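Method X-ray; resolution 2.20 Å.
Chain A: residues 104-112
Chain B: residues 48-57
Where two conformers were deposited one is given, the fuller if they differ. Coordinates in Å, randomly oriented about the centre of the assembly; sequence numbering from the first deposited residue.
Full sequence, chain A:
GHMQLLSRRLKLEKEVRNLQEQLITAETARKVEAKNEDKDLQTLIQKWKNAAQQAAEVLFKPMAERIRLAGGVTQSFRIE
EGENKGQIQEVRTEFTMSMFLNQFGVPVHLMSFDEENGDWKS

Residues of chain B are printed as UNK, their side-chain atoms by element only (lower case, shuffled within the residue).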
# COMPACT_ATOMS: atom_id res chain seq x y z
N PHE A 104 16.91 2.39 -3.04
CA PHE A 104 16.37 1.52 -1.98
C PHE A 104 14.92 1.11 -2.17
O PHE A 104 14.28 0.65 -1.21
CB PHE A 104 16.53 2.20 -0.60
CG PHE A 104 17.80 1.84 0.07
CD1 PHE A 104 19.00 2.41 -0.35
CD2 PHE A 104 17.81 0.87 1.06
CE1 PHE A 104 20.20 2.04 0.24
CE2 PHE A 104 19.00 0.50 1.66
CZ PHE A 104 20.20 1.09 1.25
N GLY A 105 14.40 1.28 -3.37
CA GLY A 105 12.99 0.91 -3.65
C GLY A 105 11.91 1.57 -2.77
O GLY A 105 10.93 0.91 -2.46
N VAL A 106 12.08 2.84 -2.39
CA VAL A 106 11.12 3.52 -1.50
C VAL A 106 10.10 4.29 -2.34
O VAL A 106 10.46 5.27 -2.97
CB VAL A 106 11.80 4.50 -0.51
CG1 VAL A 106 10.78 5.14 0.44
CG2 VAL A 106 12.92 3.82 0.26
N PRO A 107 8.83 3.86 -2.34
CA PRO A 107 7.82 4.60 -3.10
C PRO A 107 7.79 6.05 -2.67
O PRO A 107 7.88 6.32 -1.46
CB PRO A 107 6.50 3.92 -2.72
CG PRO A 107 6.90 2.53 -2.29
CD PRO A 107 8.23 2.74 -1.58
N VAL A 108 7.65 6.96 -3.63
CA VAL A 108 7.73 8.39 -3.33
C VAL A 108 6.71 8.78 -2.26
O VAL A 108 6.99 9.60 -1.39
CB VAL A 108 7.55 9.30 -4.60
CG1 VAL A 108 6.12 9.22 -5.15
CG2 VAL A 108 7.94 10.75 -4.28
N HIS A 109 5.55 8.14 -2.31
CA HIS A 109 4.43 8.43 -1.42
C HIS A 109 4.62 7.93 0.02
O HIS A 109 3.95 8.41 0.93
CB HIS A 109 3.10 7.89 -2.01
CG HIS A 109 3.25 6.61 -2.79
ND1 HIS A 109 3.77 6.57 -4.07
CD2 HIS A 109 2.92 5.33 -2.47
CE1 HIS A 109 3.76 5.32 -4.50
NE2 HIS A 109 3.25 4.55 -3.55
N LEU A 110 5.52 6.98 0.23
CA LEU A 110 5.80 6.44 1.57
C LEU A 110 6.70 7.40 2.38
O LEU A 110 6.42 7.75 3.53
CB LEU A 110 6.46 5.07 1.44
CG LEU A 110 6.67 4.23 2.70
CD1 LEU A 110 5.34 3.96 3.38
CD2 LEU A 110 7.34 2.94 2.33
N MET A 111 7.79 7.81 1.73
CA MET A 111 8.91 8.49 2.35
C MET A 111 9.54 9.32 1.23
O MET A 111 9.89 8.77 0.19
CB MET A 111 9.89 7.42 2.84
CG MET A 111 10.71 7.73 4.05
SD MET A 111 11.87 6.36 4.34
CE MET A 111 12.99 7.17 5.44
N SER A 112 9.66 10.63 1.43
CA SER A 112 10.30 11.50 0.45
C SER A 112 11.06 12.62 1.10
O SER A 112 10.68 13.08 2.18
CB SER A 112 9.27 12.11 -0.51
OG SER A 112 8.94 11.17 -1.49
N UNK B 48 -0.80 -1.84 4.84
CA UNK B 48 0.05 -1.71 3.66
C UNK B 48 1.24 -0.84 4.03
O UNK B 48 2.39 -1.25 3.98
n UNK B 48 0.37 -1.38 0.30
n UNK B 48 0.84 0.63 -0.26
c UNK B 48 0.20 0.70 0.95
c UNK B 48 -0.82 -1.10 2.53
c UNK B 48 0.93 -0.64 -0.63
c UNK B 48 -0.08 -0.57 1.33
N UNK B 49 0.95 0.38 4.43
CA UNK B 49 1.98 1.33 4.82
C UNK B 49 2.89 0.80 5.93
O UNK B 49 4.09 0.93 5.84
o UNK B 49 0.46 3.07 4.17
c UNK B 49 2.35 3.71 5.60
c UNK B 49 1.31 2.64 5.24
N UNK B 50 2.32 0.19 6.97
CA UNK B 50 3.12 -0.32 8.09
C UNK B 50 4.10 -1.42 7.65
O UNK B 50 5.30 -1.38 7.99
c UNK B 50 4.46 -2.09 11.93
c UNK B 50 3.29 -3.99 11.10
o UNK B 50 4.86 -4.15 12.92
c UNK B 50 2.90 -1.77 10.14
c UNK B 50 2.22 -0.86 9.17
c UNK B 50 4.18 -3.43 11.98
c UNK B 50 3.82 -1.27 11.02
c UNK B 50 2.63 -3.15 10.17
N UNK B 51 3.59 -2.40 6.92
CA UNK B 51 4.46 -3.49 6.47
C UNK B 51 5.56 -2.98 5.59
O UNK B 51 6.71 -3.41 5.72
o UNK B 51 1.65 -5.58 6.44
c UNK B 51 2.84 -5.38 6.65
n UNK B 51 3.47 -5.85 7.70
c UNK B 51 3.66 -4.56 5.73
N UNK B 52 5.24 -2.02 4.72
CA UNK B 52 6.27 -1.45 3.81
C UNK B 52 7.38 -0.67 4.55
O UNK B 52 8.58 -0.88 4.26
c UNK B 52 5.64 -0.54 2.73
c UNK B 52 4.24 -0.45 0.59
o UNK B 52 3.66 -1.02 -0.35
c UNK B 52 4.72 -1.29 1.77
o UNK B 52 4.45 0.77 0.58
N UNK B 53 6.99 0.23 5.46
CA UNK B 53 7.98 1.12 6.10
C UNK B 53 8.80 0.35 7.14
O UNK B 53 9.99 0.63 7.31
c UNK B 53 8.47 3.40 7.17
c UNK B 53 7.37 2.44 6.69
c UNK B 53 9.28 4.10 6.02
c UNK B 53 6.42 2.15 7.86
N UNK B 54 8.21 -0.64 7.80
CA UNK B 54 9.01 -1.48 8.72
C UNK B 54 10.06 -2.30 7.94
O UNK B 54 11.21 -2.35 8.33
c UNK B 54 8.95 -3.54 10.28
c UNK B 54 6.60 -6.21 11.42
n UNK B 54 5.78 -7.01 10.75
n UNK B 54 6.76 -6.38 12.73
c UNK B 54 8.15 -2.41 9.59
c UNK B 54 8.17 -4.28 11.35
n UNK B 54 7.24 -5.24 10.76
N UNK B 55 9.64 -2.92 6.85
CA UNK B 55 10.57 -3.61 5.91
C UNK B 55 11.76 -2.76 5.46
O UNK B 55 12.93 -3.15 5.64
c UNK B 55 9.80 -4.10 4.71
c UNK B 55 9.03 -5.39 4.99
o UNK B 55 8.39 -5.88 4.06
o UNK B 55 9.06 -5.90 6.14
N UNK B 56 11.44 -1.59 4.91
CA UNK B 56 12.43 -0.57 4.50
C UNK B 56 13.34 -0.13 5.66
O UNK B 56 14.56 -0.11 5.52
c UNK B 56 10.25 1.27 1.81
c UNK B 56 11.14 0.23 2.48
c UNK B 56 11.75 0.66 3.82
c UNK B 56 12.74 1.84 3.61
N UNK B 57 12.76 0.21 6.80
CA UNK B 57 13.53 0.58 7.98
C UNK B 57 14.46 -0.56 8.40
O UNK B 57 15.65 -0.33 8.67
c UNK B 57 12.60 0.99 9.15

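Position 48, already within a helix, has one carbon leading to a five-membered ring of three carbons and two nitrogens, the imidazole of a histidine; His B48 makes no contact with chain A. At position 49 a single carbon carries one oxygen and one carbon, and the carbon branch rests against Leu A110; this defines threonine. The methyl CG2 of Thr B49 lies 3.7 Å from CD1 of Leu A110, while its hydroxyl OG1 is hydrogen-bonded elsewhere in the structure.

Position 50 has one carbon, then a ring of six carbons bearing one oxygen, and points away from chain A: Tyr B50. At position 51, two carbons end in one oxygen and one nitrogen, an amide too short for glutamine, hence Asn B51, out of reach of the partner.

Position 52 carries three carbons, the third with two oxygens, and they lie against Leu A110 and Pro A107; this is a glutamate. Glu B52 points toward chain A; its CB is 3.9 Å from CD2 of Leu A110, and OE1 lies 4.2 Å from CG of Pro A107, with no hydrogen bond formed. Position 53 has four carbons forked at the first, one arm two carbons long, against Leu A110 and Met A111. That fork at CB distinguishes isoleucine from leucine. CD1 of Ile B53 reaches SD of Met A111 at 3.8 Å, and its CB lies 4.2 Å from CD1 of Leu A110.

At position 54, three carbons, a nitrogen and a carbon carrying two further nitrogens form a guanidinium; Arg B54 is out of reach of chain A. Position 55, with two carbons and two oxygens on the second, is Asp B55, likewise without a partner here.

Position 56 repeats the four-carbon pattern forked at the first atom, against Val A106, Pro A107 and Leu A110, and is Ile B56. Its CD1 approaches CD2 of Leu A110 to 3.4 Å and CD of Pro A107 to 4.2 Å, and its CG2 packs 3.9 Å from CG2 of Val A106. A lone carbon at position 57 makes Ala B57, which points away.

The contact is chiefly apolar, with no hydrogen bond between the stretches. Successive i to i+4 backbone bonds, such as Ile B56 N to Glu B52 O at 3.0 Å, keep the helix regular and bring residues 49, 52, 53 and 56 onto a common face. Leu A110 touches all four, and it and Ile B56 contribute the largest buried areas.

Chain B, residues 48-57: HTYNEIRDIA
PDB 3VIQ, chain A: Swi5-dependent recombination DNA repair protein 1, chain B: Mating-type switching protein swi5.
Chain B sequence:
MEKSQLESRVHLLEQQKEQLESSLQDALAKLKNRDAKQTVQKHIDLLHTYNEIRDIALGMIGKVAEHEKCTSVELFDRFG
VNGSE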